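Local coordinates for HigA antitoxin (Streptococcus pneumoniae TIGR4, PDB 6AF4), which pairs as the antitoxin with its partner toxin and probably binds DNA through a helix-turn-helix domain, at residues I45-L50 with V60-E65; D12-L17 with L24-R29. All coordinates share one frame; numbering follows the deposited sequence.

Contact 1 of 2, residues I45-L50 with V60-E65; sequences ISQKKL and VIARME
A buried, mixed contact between two short helices, 47-54 and 58-65, lies in the helix-turn-helix domain, methyls at one end and a glutamine amide at the other, with Gln47 and Leu50 facing Ile61, Ala62 and Glu65. Gln47 gives the most surface. It runs past Ile61 in the opposite direction: Gln47 CG rests against Ile61 CG2 at 3.6 Å, and the extended chain beyond it carries the amide to Ala62, Gln47 NE2 standing 3.8 Å from Ala62 CA. One turn along, Leu50 and Ile61 cross at about a right angle and meet through methyls, CD2 of Leu50 to CD1 of Ile61 at 4.2 Å.

Two helices joined by a tight turn and packed in this way form the helix-turn-helix of the HTH_3/XRE family, in which 58-65 would be the recognition helix. Leu36 of helix 20-40 and Val79 of helix 73-82 pack on both Leu50 and Ile61. Ser46 is the N-cap of helix 47-54, its OG weakly accepting from Lys49 N. Gln47 NE2 lies 3.8 Å from Glu65 OE1, too long for a hydrogen bond, with amide and carboxylate planes nearly perpendicular; Glu65 OE2 is salt-bridged to Arg40 and hydrogen-bonded to an aromatic side chain of another protein's chain.

Contact 2 of 2, residues D12-L17 with L24-R29; sequences DVRAEL and LESDMR
Arg14 leaves helix 10-17 with chi1 at -173°, CG turned opposite the backbone N, and stays extended as far as NE, which brings the edge of its guanidinium up to the side chains of Ser26 and Asp27 on helix 20-40. Asp27 turns its carboxylate back beside its own backbone N (chi1 -81°), which carries OD1 to the edge of that guanidinium. The reach is long: the closest CA atoms, those of Arg14 and Ser26, are 10.7 Å apart, and this one arginine makes every touch across the two segments.

Both terminal nitrogens of Arg14 converge on a single oxygen. NH1 is 3.0 Å from Asp27 OD1, and NH2 of Arg14 is also 3.0 Å from Asp27 OD1; the oxygen lies in the guanidinium plane, so the end-on salt bridge is forked toward one atom instead of pairing two nitrogens with two oxygens. The flat groups are turned 56° against each other. NH1 comes in on the syn side of OD1, whereas NH2 stands well above the carboxylate plane, on the same face.

In the fold this is a side-chain bridge between successive helices: the short helix 10-17 stands off from helix 20-40 at a steep angle after a brief connection, and Arg14 spans the gap. Arg14 NH2 also donates weakly to Ser26 OG, 3.0 Å away and likewise at the guanidinium's edge.

Another protein's chain, presumably the toxin, borders this site. A polar side chain of that chain accepts from Arg14 NE, which together with the bonds at the terminal nitrogens probably fixes the guanidinium in rotation. An acidic side chain of the same partner bonds Ser26 OG, and aromatic ones pack on Val13 and Leu17.

In the fold
Along the chain the two contacts come in series: contact 2 closes before contact 1 opens. Their centres are 25 Å apart, on opposite sides of the chain's centre, and their nearest atoms come within about 5 Å without touching. Helix 20-40 connects them. Its early part carries one side of contact 2, and further along Leu36 and Arg40 reach the residues of contact 1, before helix 47-54 follows. Contact 2 has the more extensive border with the chain of another protein, but Glu65 of contact 1, in the helix-turn-helix domain that probably binds DNA, reaches that chain too. The long helix also meets the second copy of this protein, through Leu24, Glu25 and Met28.

Contact 1 of 2, residues I45-L50 with V60-E65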
ATOM      1  N   ILE H  45      -8.727 -21.395  -2.771  1.00 88.48           N
ATOM      2  CA  ILE H  45      -7.343 -21.141  -2.394  1.00 86.34           C
ATOM      3  C   ILE H  45      -7.250 -20.902  -0.898  1.00 81.25           C
ATOM      4  O   ILE H  45      -7.701 -19.874  -0.391  1.00 78.21           O
ATOM      5  CB  ILE H  45      -6.755 -19.919  -3.128  1.00 79.67           C
ATOM      6  CG1 ILE H  45      -6.894 -20.078  -4.642  1.00 80.45           C
ATOM      7  CG2 ILE H  45      -5.295 -19.718  -2.740  1.00 82.63           C
ATOM      8  CD1 ILE H  45      -6.225 -18.976  -5.429  1.00 72.47           C
ATOM      9  N   SER H  46      -6.649 -21.854  -0.197  1.00 80.05           N
ATOM     10  CA  SER H  46      -6.464 -21.742   1.240  1.00 85.67           C
ATOM     11  C   SER H  46      -5.303 -20.814   1.575  1.00 85.21           C
ATOM     12  O   SER H  46      -4.631 -20.297   0.681  1.00 83.33           O
ATOM     13  CB  SER H  46      -6.248 -23.132   1.849  1.00 84.16           C
ATOM     14  OG  SER H  46      -5.226 -23.841   1.163  1.00 83.78           O
ATOM     15  N   GLN H  47      -5.074 -20.600   2.866  1.00 82.33           N
ATOM     16  CA  GLN H  47      -3.982 -19.747   3.301  1.00 80.98           C
ATOM     17  C   GLN H  47      -2.667 -20.514   3.157  1.00 86.03           C
ATOM     18  O   GLN H  47      -1.629 -19.924   2.844  1.00 86.39           O
ATOM     19  CB  GLN H  47      -4.193 -19.281   4.740  1.00 83.18           C
ATOM     20  CG  GLN H  47      -3.669 -17.876   5.036  1.00 77.97           C
ATOM     21  CD  GLN H  47      -3.892 -17.461   6.478  1.00 74.35           C
ATOM     22  OE1 GLN H  47      -3.376 -18.090   7.400  1.00 72.93           O
ATOM     23  NE2 GLN H  47      -4.673 -16.403   6.679  1.00 69.07           N
ATOM     24  N   LYS H  48      -2.707 -21.829   3.369  1.00 90.00           N
ATOM     25  CA  LYS H  48      -1.545 -22.671   3.080  1.00 88.53           C
ATOM     26  C   LYS H  48      -1.136 -22.548   1.613  1.00 86.51           C
ATOM     27  O   LYS H  48       0.049 -22.490   1.292  1.00 84.68           O
ATOM     28  CB  LYS H  48      -1.826 -24.145   3.445  1.00 91.37           C
ATOM     29  CG  LYS H  48      -2.578 -24.928   2.356  1.00 96.38           C
ATOM     30  CD  LYS H  48      -1.930 -26.252   1.986  1.00102.49           C
ATOM     31  CE  LYS H  48      -2.296 -26.605   0.534  1.00 99.14           C
ATOM     32  NZ  LYS H  48      -1.768 -27.912   0.041  1.00101.93           N
ATOM     33  N   LYS H  49      -2.137 -22.447   0.746  1.00 84.34           N
ATOM     34  CA  LYS H  49      -1.952 -22.498  -0.693  1.00 84.61           C
ATOM     35  C   LYS H  49      -1.437 -21.174  -1.229  1.00 88.37           C
ATOM     36  O   LYS H  49      -0.592 -21.132  -2.124  1.00 84.46           O
ATOM     37  CB  LYS H  49      -3.278 -22.874  -1.366  1.00 83.35           C
ATOM     38  CG  LYS H  49      -3.292 -22.743  -2.873  1.00 84.61           C
ATOM     39  CD  LYS H  49      -2.499 -23.850  -3.529  1.00 87.52           C
ATOM     40  CE  LYS H  49      -2.760 -23.867  -5.023  1.00 81.98           C
ATOM     41  NZ  LYS H  49      -1.974 -24.928  -5.706  1.00 84.38           N
ATOM     42  N   LEU H  50      -1.960 -20.097  -0.661  1.00 84.62           N
ATOM     43  CA  LEU H  50      -1.550 -18.750  -1.013  1.00 78.42           C
ATOM     44  C   LEU H  50      -0.131 -18.465  -0.529  1.00 76.69           C
ATOM     45  O   LEU H  50       0.597 -17.674  -1.134  1.00 73.86           O
ATOM     46  CB  LEU H  50      -2.530 -17.736  -0.420  1.00 80.55           C
ATOM     47  CG  LEU H  50      -2.262 -16.257  -0.688  1.00 65.90           C
ATOM     48  CD1 LEU H  50      -1.997 -16.051  -2.163  1.00 76.82           C
ATOM     49  CD2 LEU H  50      -3.445 -15.438  -0.233  1.00 63.21           C
ATOM     50  N   VAL H  60       2.326 -13.806   8.237  1.00 70.43           N
ATOM     51  CA  VAL H  60       2.326 -12.487   7.616  1.00 66.19           C
ATOM     52  C   VAL H  60       1.021 -12.226   6.859  1.00 66.95           C
ATOM     53  O   VAL H  60       0.461 -11.131   6.937  1.00 63.90           O
ATOM     54  CB  VAL H  60       3.532 -12.317   6.662  1.00 68.94           C
ATOM     55  CG1 VAL H  60       3.432 -11.013   5.884  1.00 59.16           C
ATOM     56  CG2 VAL H  60       4.836 -12.369   7.445  1.00 65.75           C
ATOM     57  N   ILE H  61       0.529 -13.230   6.137  1.00 66.93           N
ATOM     58  CA  ILE H  61      -0.733 -13.081   5.418  1.00 64.74           C
ATOM     59  C   ILE H  61      -1.904 -13.042   6.406  1.00 66.26           C
ATOM     60  O   ILE H  61      -2.906 -12.361   6.169  1.00 65.73           O
ATOM     61  CB  ILE H  61      -0.940 -14.214   4.373  1.00 59.62           C
ATOM     62  CG1 ILE H  61      -2.285 -14.067   3.662  1.00 55.00           C
ATOM     63  CG2 ILE H  61      -0.872 -15.571   5.013  1.00 73.16           C
ATOM     64  CD1 ILE H  61      -2.391 -12.825   2.822  1.00 63.86           C
ATOM     65  N   ALA H  62      -1.763 -13.746   7.526  1.00 66.65           N
ATOM     66  CA  ALA H  62      -2.790 -13.753   8.566  1.00 63.64           C
ATOM     67  C   ALA H  62      -3.008 -12.352   9.132  1.00 66.99           C
ATOM     68  O   ALA H  62      -4.142 -11.880   9.222  1.00 66.97           O
ATOM     69  CB  ALA H  62      -2.417 -14.721   9.677  1.00 55.16           C
ATOM     70  N   ARG H  63      -1.917 -11.694   9.513  1.00 63.57           N
ATOM     71  CA  ARG H  63      -1.983 -10.335  10.040  1.00 66.82           C
ATOM     72  C   ARG H  63      -2.381  -9.335   8.965  1.00 64.44           C
ATOM     73  O   ARG H  63      -2.894  -8.263   9.265  1.00 70.53           O
ATOM     74  CB  ARG H  63      -0.644  -9.917  10.646  1.00 60.97           C
ATOM     75  CG  ARG H  63      -0.214 -10.728  11.847  1.00 68.98           C
ATOM     76  CD  ARG H  63       1.173 -10.305  12.288  1.00 79.06           C
ATOM     77  NE  ARG H  63       1.835  -9.505  11.261  1.00 80.56           N
ATOM     78  CZ  ARG H  63       3.044  -9.767  10.775  1.00 85.83           C
ATOM     79  NH1 ARG H  63       3.727 -10.813  11.220  1.00 82.48           N
ATOM     80  NH2 ARG H  63       3.568  -8.985   9.840  1.00 82.11           N
ATOM     81  N   MET H  64      -2.124  -9.676   7.712  1.00 61.16           N
ATOM     82  CA  MET H  64      -2.515  -8.811   6.611  1.00 59.44           C
ATOM     83  C   MET H  64      -4.035  -8.787   6.486  1.00 60.37           C
ATOM     84  O   MET H  64      -4.622  -7.793   6.057  1.00 53.57           O
ATOM     85  CB  MET H  64      -1.875  -9.279   5.309  1.00 61.32           C
ATOM     86  CG  MET H  64      -2.269  -8.466   4.099  1.00 55.38           C
ATOM     87  SD  MET H  64      -1.597  -9.176   2.594  1.00 55.14           S
ATOM     88  CE  MET H  64      -2.411  -8.173   1.355  1.00 57.20           C
ATOM     89  N   GLU H  65      -4.667  -9.892   6.862  1.00 65.04           N
ATOM     90  CA  GLU H  65      -6.120  -9.978   6.849  1.00 63.07           C
ATOM     91  C   GLU H  65      -6.725  -9.277   8.062  1.00 64.92           C
ATOM     92  O   GLU H  65      -7.693  -8.531   7.937  1.00 66.63           O
ATOM     93  CB  GLU H  65      -6.572 -11.436   6.804  1.00 65.16           C
ATOM     94  CG  GLU H  65      -8.045 -11.599   6.495  1.00 60.13           C
ATOM     95  CD  GLU H  65      -8.475 -13.045   6.455  1.00 62.70           C
ATOM     96  OE1 GLU H  65      -7.595 -13.926   6.363  1.00 72.61           O
ATOM     97  OE2 GLU H  65      -9.693 -13.302   6.522  1.00 69.74           O
TER

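Contact 2 of 2, residues D12-L17 with L24-R29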
ATOM      1  N   ASP H  12     -24.946   6.744   5.626  1.00 42.08           N
ATOM      2  CA  ASP H  12     -25.055   8.030   6.308  1.00 39.78           C
ATOM      3  C   ASP H  12     -24.357   7.996   7.661  1.00 42.48           C
ATOM      4  O   ASP H  12     -23.579   8.893   7.991  1.00 46.56           O
ATOM      5  CB  ASP H  12     -26.520   8.421   6.492  1.00 42.13           C
ATOM      6  CG  ASP H  12     -27.261   8.537   5.177  1.00 48.97           C
ATOM      7  OD1 ASP H  12     -26.622   8.869   4.154  1.00 50.16           O
ATOM      8  OD2 ASP H  12     -28.486   8.292   5.166  1.00 46.20           O
ATOM      9  N   VAL H  13     -24.641   6.959   8.441  1.00 37.17           N
ATOM     10  CA  VAL H  13     -24.024   6.788   9.752  1.00 39.61           C
ATOM     11  C   VAL H  13     -22.498   6.769   9.650  1.00 43.44           C
ATOM     12  O   VAL H  13     -21.806   7.413  10.441  1.00 46.22           O
ATOM     13  CB  VAL H  13     -24.518   5.493  10.426  1.00 44.71           C
ATOM     14  CG1 VAL H  13     -23.703   5.186  11.678  1.00 44.27           C
ATOM     15  CG2 VAL H  13     -26.002   5.606  10.751  1.00 37.37           C
ATOM     16  N   ARG H  14     -21.983   6.046   8.659  1.00 40.73           N
ATOM     17  CA  ARG H  14     -20.544   5.934   8.436  1.00 40.60           C
ATOM     18  C   ARG H  14     -19.908   7.286   8.111  1.00 43.75           C
ATOM     19  O   ARG H  14     -18.834   7.620   8.615  1.00 40.35           O
ATOM     20  CB  ARG H  14     -20.261   4.943   7.304  1.00 37.05           C
ATOM     21  CG  ARG H  14     -18.794   4.624   7.104  1.00 37.64           C
ATOM     22  CD  ARG H  14     -18.584   3.696   5.917  1.00 36.05           C
ATOM     23  NE  ARG H  14     -17.296   3.014   5.996  1.00 41.75           N
ATOM     24  CZ  ARG H  14     -16.575   2.649   4.941  1.00 43.74           C
ATOM     25  NH1 ARG H  14     -17.009   2.907   3.715  1.00 40.20           N
ATOM     26  NH2 ARG H  14     -15.414   2.033   5.116  1.00 43.25           N
ATOM     27  N   ALA H  15     -20.579   8.057   7.263  1.00 43.77           N
ATOM     28  CA  ALA H  15     -20.076   9.359   6.843  1.00 40.31           C
ATOM     29  C   ALA H  15     -20.013  10.340   8.012  1.00 41.65           C
ATOM     30  O   ALA H  15     -19.150  11.215   8.046  1.00 44.49           O
ATOM     31  CB  ALA H  15     -20.942   9.921   5.723  1.00 32.28           C
ATOM     32  N   GLU H  16     -20.928  10.191   8.967  1.00 39.03           N
ATOM     33  CA  GLU H  16     -21.000  11.103  10.106  1.00 43.54           C
ATOM     34  C   GLU H  16     -19.975  10.794  11.197  1.00 46.39           C
ATOM     35  O   GLU H  16     -19.411  11.706  11.800  1.00 49.63           O
ATOM     36  CB  GLU H  16     -22.407  11.093  10.709  1.00 40.20           C
ATOM     37  CG  GLU H  16     -23.477  11.680   9.797  1.00 49.41           C
ATOM     38  CD  GLU H  16     -24.810  11.870  10.502  1.00 57.91           C
ATOM     39  OE1 GLU H  16     -24.946  11.411  11.657  1.00 54.87           O
ATOM     40  OE2 GLU H  16     -25.723  12.479   9.899  1.00 56.42           O
ATOM     41  N   LEU H  17     -19.744   9.510  11.456  1.00 42.20           N
ATOM     42  CA  LEU H  17     -18.886   9.095  12.564  1.00 38.44           C
ATOM     43  C   LEU H  17     -17.401   8.989  12.208  1.00 38.16           C
ATOM     44  O   LEU H  17     -16.553   8.895  13.096  1.00 39.41           O
ATOM     45  CB  LEU H  17     -19.370   7.752  13.110  1.00 44.80           C
ATOM     46  CG  LEU H  17     -20.806   7.714  13.632  1.00 37.73           C
ATOM     47  CD1 LEU H  17     -21.131   6.339  14.187  1.00 40.28           C
ATOM     48  CD2 LEU H  17     -21.010   8.782  14.691  1.00 46.33           C
ATOM     49  N   LEU H  24     -11.362   5.919   3.893  1.00 45.37           N
ATOM     50  CA  LEU H  24     -10.528   5.438   2.798  1.00 50.42           C
ATOM     51  C   LEU H  24      -9.638   4.283   3.269  1.00 55.82           C
ATOM     52  O   LEU H  24      -9.518   3.263   2.587  1.00 52.26           O
ATOM     53  CB  LEU H  24      -9.679   6.578   2.233  1.00 52.32           C
ATOM     54  CG  LEU H  24      -9.314   6.578   0.743  1.00 61.41           C
ATOM     55  CD1 LEU H  24      -8.444   7.787   0.459  1.00 59.80           C
ATOM     56  CD2 LEU H  24      -8.626   5.291   0.280  1.00 65.68           C
ATOM     57  N   GLU H  25      -9.026   4.439   4.438  1.00 51.49           N
ATOM     58  CA  GLU H  25      -8.183   3.380   4.983  1.00 49.26           C
ATOM     59  C   GLU H  25      -9.010   2.161   5.367  1.00 49.57           C
ATOM     60  O   GLU H  25      -8.534   1.028   5.293  1.00 53.75           O
ATOM     61  CB  GLU H  25      -7.396   3.880   6.188  1.00 44.16           C
ATOM     62  CG  GLU H  25      -6.329   4.882   5.826  1.00 46.78           C
ATOM     63  CD  GLU H  25      -5.483   5.266   7.011  1.00 55.03           C
ATOM     64  OE1 GLU H  25      -5.416   4.476   7.976  1.00 55.06           O
ATOM     65  OE2 GLU H  25      -4.888   6.361   6.976  1.00 63.77           O
ATOM     66  N   SER H  26     -10.252   2.397   5.776  1.00 50.66           N
ATOM     67  CA  SER H  26     -11.167   1.306   6.072  1.00 46.01           C
ATOM     68  C   SER H  26     -11.532   0.568   4.791  1.00 47.46           C
ATOM     69  O   SER H  26     -11.596  -0.661   4.774  1.00 44.91           O
ATOM     70  CB  SER H  26     -12.427   1.825   6.763  1.00 46.37           C
ATOM     71  OG  SER H  26     -13.356   0.778   6.979  1.00 47.09           O
ATOM     72  N   ASP H  27     -11.762   1.325   3.719  1.00 42.59           N
ATOM     73  CA  ASP H  27     -12.112   0.743   2.425  1.00 44.62           C
ATOM     74  C   ASP H  27     -10.982  -0.121   1.871  1.00 48.83           C
ATOM     75  O   ASP H  27     -11.229  -1.119   1.194  1.00 46.28           O
ATOM     76  CB  ASP H  27     -12.472   1.835   1.415  1.00 45.10           C
ATOM     77  CG  ASP H  27     -13.896   2.341   1.579  1.00 50.52           C
ATOM     78  OD1 ASP H  27     -14.709   1.644   2.222  1.00 52.09           O
ATOM     79  OD2 ASP H  27     -14.205   3.433   1.055  1.00 52.89           O
ATOM     80  N   MET H  28      -9.744   0.262   2.161  1.00 51.97           N
ATOM     81  CA  MET H  28      -8.594  -0.509   1.709  1.00 44.93           C
ATOM     82  C   MET H  28      -8.482  -1.815   2.485  1.00 45.36           C
ATOM     83  O   MET H  28      -8.191  -2.863   1.909  1.00 46.28           O
ATOM     84  CB  MET H  28      -7.304   0.304   1.850  1.00 52.36           C
ATOM     85  CG  MET H  28      -6.055  -0.449   1.408  1.00 50.61           C
ATOM     86  SD  MET H  28      -6.187  -1.092  -0.277  1.00 48.90           S
ATOM     87  CE  MET H  28      -6.156   0.423  -1.233  1.00 52.19           C
ATOM     88  N   ARG H  29      -8.719  -1.751   3.793  1.00 43.88           N
ATOM     89  CA  ARG H  29      -8.656  -2.944   4.632  1.00 43.98           C
ATOM     90  C   ARG H  29      -9.723  -3.961   4.237  1.00 44.03           C
ATOM     91  O   ARG H  29      -9.459  -5.160   4.215  1.00 54.09           O
ATOM     92  CB  ARG H  29      -8.802  -2.582   6.112  1.00 44.08           C
ATOM     93  CG  ARG H  29      -7.582  -1.897   6.711  1.00 40.39           C
ATOM     94  CD  ARG H  29      -7.612  -1.934   8.234  1.00 44.94           C
ATOM     95  NE  ARG H  29      -8.785  -1.261   8.786  1.00 52.09           N
ATOM     96  CZ  ARG H  29      -8.869   0.051   8.994  1.00 48.15           C
ATOM     97  NH1 ARG H  29      -7.849   0.841   8.693  1.00 47.65           N
ATOM     98  NH2 ARG H  29      -9.977   0.575   9.501  1.00 48.83           N
TER